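Local coordinates for protein butyrophilin subfamily 1 member A1 (Bos taurus, PDB 4HH8) that may serve as a membrane receptor in the secretion of milk-fat droplets and probably inhibits the proliferation of activated T cells, at residues Leu49-Glu54 against Val81-Asp86. The protein carries 1 engineered substitution. Residues are numbered along the deposited sequence; the frame is centred on the assembly and turned at random.
Sequences LRWFRE and VSLVED
Leu-83 rests both of its methyl groups against CD1 of Leu-49, joining the two sheets of the N-terminal V-set immunoglobulin domain of butyrophilin. Strand 48-52 lies within the sheet that also contains 61-64 and 106-114, whereas strand 81-85 is an edge strand of the facing four-stranded sheet. No hydrogen bond links the two segments, and the nearest alpha carbons, those of Leu-49 and Leu-83, are 9.1 Å apart, a spacing bridged by side chains alone. The evidence for an apolar bridge is direct: CD1 of Leu-49 lies 3.8 Å from CD2 of Leu-83 and 3.9 Å from CD1 of Leu-83, while the two side chains cross at roughly a right angle. Leu-83 does not leave its backbone aimed straight at the other sheet; with CG anti to the backbone N (chi1 -173°), its end nevertheless draws nearer. Leu-49, by contrast, already points across the interface from its alpha carbon.

Trp-51 supplies the second surface, two residues further along the same strand and therefore on the same side of the sheet. Its six-membered ring meets Leu-83 obliquely and more loosely than Leu-49 does, and the indole also touches Val-93 and Val-95 of strand 92-97 as well as Cys-110. Cys-110 forms the disulfide with Cys-36 that ties the two sheets together, and a tryptophan packed against that bridge is a hallmark of immunoglobulin domains. Phe-61, on the strand next to 48-52, touches Leu-83 too and extends the apolar patch. Only 97 Å² is buried between the segments, summed over both sides, and Leu-83 contributes the largest share. At the indole, the closest approach is CZ3 of Trp-51 to CD1 of Leu-83, 4.3 Å.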
ATOM      1  N   LEU A  49      20.405  -2.827  15.749  1.00 33.29           N
ATOM      2  CA  LEU A  49      19.540  -2.605  14.582  1.00 32.65           C
ATOM      3  C   LEU A  49      18.134  -2.291  15.077  1.00 32.78           C
ATOM      4  O   LEU A  49      17.522  -3.149  15.696  1.00 33.77           O
ATOM      5  CB  LEU A  49      19.488  -3.863  13.709  1.00 31.23           C
ATOM      6  CG  LEU A  49      20.855  -4.462  13.313  1.00 32.06           C
ATOM      7  CD1 LEU A  49      20.708  -5.788  12.615  1.00 27.89           C
ATOM      8  CD2 LEU A  49      21.730  -3.510  12.470  1.00 29.78           C
ATOM      9  N   ARG A  50      17.629  -1.086  14.824  1.00 32.60           N
ATOM     10  CA  ARG A  50      16.305  -0.687  15.299  1.00 33.67           C
ATOM     11  C   ARG A  50      15.459  -0.155  14.149  1.00 33.47           C
ATOM     12  O   ARG A  50      15.870   0.782  13.469  1.00 34.68           O
ATOM     13  CB  ARG A  50      16.421   0.409  16.364  1.00 33.11           C
ATOM     14  CG  ARG A  50      15.076   0.855  16.942  1.00 36.40           C
ATOM     15  CD  ARG A  50      15.178   2.101  17.859  1.00 37.18           C
ATOM     16  NE  ARG A  50      15.955   1.777  19.052  1.00 39.22           N
ATOM     17  CZ  ARG A  50      15.456   1.418  20.233  1.00 40.12           C
ATOM     18  NH1 ARG A  50      14.139   1.340  20.439  1.00 43.28           N
ATOM     19  NH2 ARG A  50      16.294   1.123  21.222  1.00 39.72           N
ATOM     20  N   TRP A  51      14.298  -0.735  13.912  1.00 32.81           N
ATOM     21  CA  TRP A  51      13.342  -0.098  13.004  1.00 33.13           C
ATOM     22  C   TRP A  51      12.227   0.490  13.852  1.00 33.45           C
ATOM     23  O   TRP A  51      11.779  -0.131  14.820  1.00 31.84           O
ATOM     24  CB  TRP A  51      12.774  -1.108  12.012  1.00 33.16           C
ATOM     25  CG  TRP A  51      13.557  -1.290  10.767  1.00 35.15           C
ATOM     26  CD1 TRP A  51      13.214  -0.869   9.536  1.00 36.42           C
ATOM     27  CD2 TRP A  51      14.801  -1.981  10.625  1.00 38.58           C
ATOM     28  NE1 TRP A  51      14.157  -1.254   8.622  1.00 38.72           N
ATOM     29  CE2 TRP A  51      15.144  -1.938   9.266  1.00 39.28           C
ATOM     30  CE3 TRP A  51      15.620  -2.694  11.510  1.00 44.88           C
ATOM     31  CZ2 TRP A  51      16.302  -2.525   8.757  1.00 43.71           C
ATOM     32  CZ3 TRP A  51      16.780  -3.286  11.014  1.00 49.28           C
ATOM     33  CH2 TRP A  51      17.107  -3.191   9.634  1.00 47.62           C
ATOM     34  N   PHE A  52      11.798   1.703  13.525  1.00 35.12           N
ATOM     35  CA  PHE A  52      10.727   2.332  14.286  1.00 36.75           C
ATOM     36  C   PHE A  52       9.908   3.247  13.397  1.00 38.90           C
ATOM     37  O   PHE A  52      10.296   3.553  12.255  1.00 38.53           O
ATOM     38  CB  PHE A  52      11.277   3.063  15.526  1.00 35.99           C
ATOM     39  CG  PHE A  52      12.178   4.243  15.219  1.00 37.62           C
ATOM     40  CD1 PHE A  52      11.661   5.537  15.183  1.00 36.17           C
ATOM     41  CD2 PHE A  52      13.542   4.061  14.998  1.00 39.35           C
ATOM     42  CE1 PHE A  52      12.459   6.627  14.921  1.00 37.48           C
ATOM     43  CE2 PHE A  52      14.370   5.142  14.747  1.00 39.91           C
ATOM     44  CZ  PHE A  52      13.825   6.447  14.717  1.00 39.45           C
ATOM     45  N   ARG A  53       8.776   3.692  13.922  1.00 41.58           N
ATOM     46  CA  ARG A  53       7.916   4.575  13.169  1.00 44.07           C
ATOM     47  C   ARG A  53       7.975   5.977  13.748  1.00 46.89           C
ATOM     48  O   ARG A  53       8.864   6.761  13.411  1.00 47.67           O
ATOM     49  CB  ARG A  53       6.513   3.995  13.109  1.00 43.64           C
ATOM     50  CG  ARG A  53       6.450   2.859  12.099  1.00 41.81           C
ATOM     51  CD  ARG A  53       5.117   2.251  11.961  1.00 39.53           C
ATOM     52  NE  ARG A  53       4.261   2.986  11.048  1.00 40.55           N
ATOM     53  CZ  ARG A  53       3.055   2.562  10.685  1.00 40.72           C
ATOM     54  NH1 ARG A  53       2.584   1.429  11.176  1.00 40.73           N
ATOM     55  NH2 ARG A  53       2.300   3.275   9.868  1.00 40.20           N
ATOM     56  N   GLU A  54       7.078   6.278  14.669  1.00 50.51           N
ATOM     57  CA  GLU A  54       7.008   7.619  15.218  1.00 53.48           C
ATOM     58  C   GLU A  54       7.899   7.760  16.461  1.00 54.39           C
ATOM     59  O   GLU A  54       8.674   8.711  16.545  1.00 55.36           O
ATOM     60  CB  GLU A  54       5.540   8.039  15.426  1.00 54.15           C
ATOM     61  CG  GLU A  54       4.912   8.650  14.134  1.00 57.19           C
ATOM     62  CD  GLU A  54       3.558   8.029  13.731  1.00 63.38           C
ATOM     63  OE1 GLU A  54       2.601   8.053  14.554  1.00 66.52           O
ATOM     64  OE2 GLU A  54       3.443   7.521  12.578  1.00 64.33           O
ATOM     65  N   VAL A  81       7.431  -9.752  12.943  1.00 37.71           N
ATOM     66  CA  VAL A  81       8.663  -9.117  12.450  1.00 37.33           C
ATOM     67  C   VAL A  81       9.876 -10.016  12.656  1.00 37.08           C
ATOM     68  O   VAL A  81       9.937 -10.780  13.620  1.00 37.97           O
ATOM     69  CB  VAL A  81       8.953  -7.747  13.124  1.00 37.03           C
ATOM     70  CG1 VAL A  81       7.857  -6.746  12.816  1.00 36.77           C
ATOM     71  CG2 VAL A  81       9.120  -7.898  14.645  1.00 36.95           C
ATOM     72  N   SER A  82      10.834  -9.925  11.738  1.00 36.29           N
ATOM     73  CA  SER A  82      12.073 -10.704  11.795  1.00 35.10           C
ATOM     74  C   SER A  82      13.138 -10.057  10.936  1.00 34.99           C
ATOM     75  O   SER A  82      12.835  -9.370   9.975  1.00 34.75           O
ATOM     76  CB  SER A  82      11.868 -12.182  11.379  1.00 35.09           C
ATOM     77  OG  SER A  82      11.480 -12.309  10.019  1.00 33.61           O
ATOM     78  N   LEU A  83      14.392 -10.329  11.275  1.00 34.87           N
ATOM     79  CA  LEU A  83      15.527  -9.728  10.632  1.00 34.10           C
ATOM     80  C   LEU A  83      15.863 -10.573   9.446  1.00 34.84           C
ATOM     81  O   LEU A  83      15.966 -11.792   9.572  1.00 35.18           O
ATOM     82  CB  LEU A  83      16.719  -9.738  11.593  1.00 33.95           C
ATOM     83  CG  LEU A  83      17.969  -8.985  11.150  1.00 31.70           C
ATOM     84  CD1 LEU A  83      17.645  -7.512  10.857  1.00 25.83           C
ATOM     85  CD2 LEU A  83      19.028  -9.154  12.220  1.00 31.75           C
ATOM     86  N   VAL A  84      15.990  -9.934   8.288  1.00 35.06           N
ATOM     87  CA  VAL A  84      16.600 -10.571   7.120  1.00 36.08           C
ATOM     88  C   VAL A  84      18.103 -10.223   7.141  1.00 36.90           C
ATOM     89  O   VAL A  84      18.486  -9.046   7.215  1.00 36.80           O
ATOM     90  CB  VAL A  84      15.942 -10.131   5.811  1.00 35.80           C
ATOM     91  CG1 VAL A  84      16.618 -10.838   4.592  1.00 36.97           C
ATOM     92  CG2 VAL A  84      14.441 -10.418   5.850  1.00 34.70           C
ATOM     93  N   GLU A  85      18.942 -11.248   7.107  1.00 38.26           N
ATOM     94  CA  GLU A  85      20.364 -11.075   7.374  1.00 40.07           C
ATOM     95  C   GLU A  85      21.257 -11.956   6.522  1.00 41.30           C
ATOM     96  O   GLU A  85      22.407 -12.160   6.880  1.00 42.24           O
ATOM     97  CB  GLU A  85      20.647 -11.347   8.863  1.00 39.96           C
ATOM     98  CG  GLU A  85      20.228 -12.758   9.307  1.00 41.99           C
ATOM     99  CD  GLU A  85      20.370 -13.004  10.802  1.00 46.76           C
ATOM    100  OE1 GLU A  85      21.316 -12.486  11.445  1.00 44.09           O
ATOM    101  OE2 GLU A  85      19.510 -13.748  11.338  1.00 51.97           O
ATOM    102  N   ASP A  86      20.766 -12.446   5.379  1.00 42.85           N
ATOM    103  CA  ASP A  86      21.629 -13.191   4.433  1.00 43.74           C
ATOM    104  C   ASP A  86      22.928 -12.425   4.166  1.00 42.18           C
ATOM    105  O   ASP A  86      23.970 -13.024   3.942  1.00 42.42           O
ATOM    106  CB  ASP A  86      20.953 -13.403   3.047  1.00 45.17           C
ATOM    107  CG  ASP A  86      19.447 -13.635   3.120  1.00 49.93           C
ATOM    108  OD1 ASP A  86      18.976 -14.357   4.038  1.00 54.26           O
ATOM    109  OD2 ASP A  86      18.731 -13.107   2.218  1.00 55.08           O
TER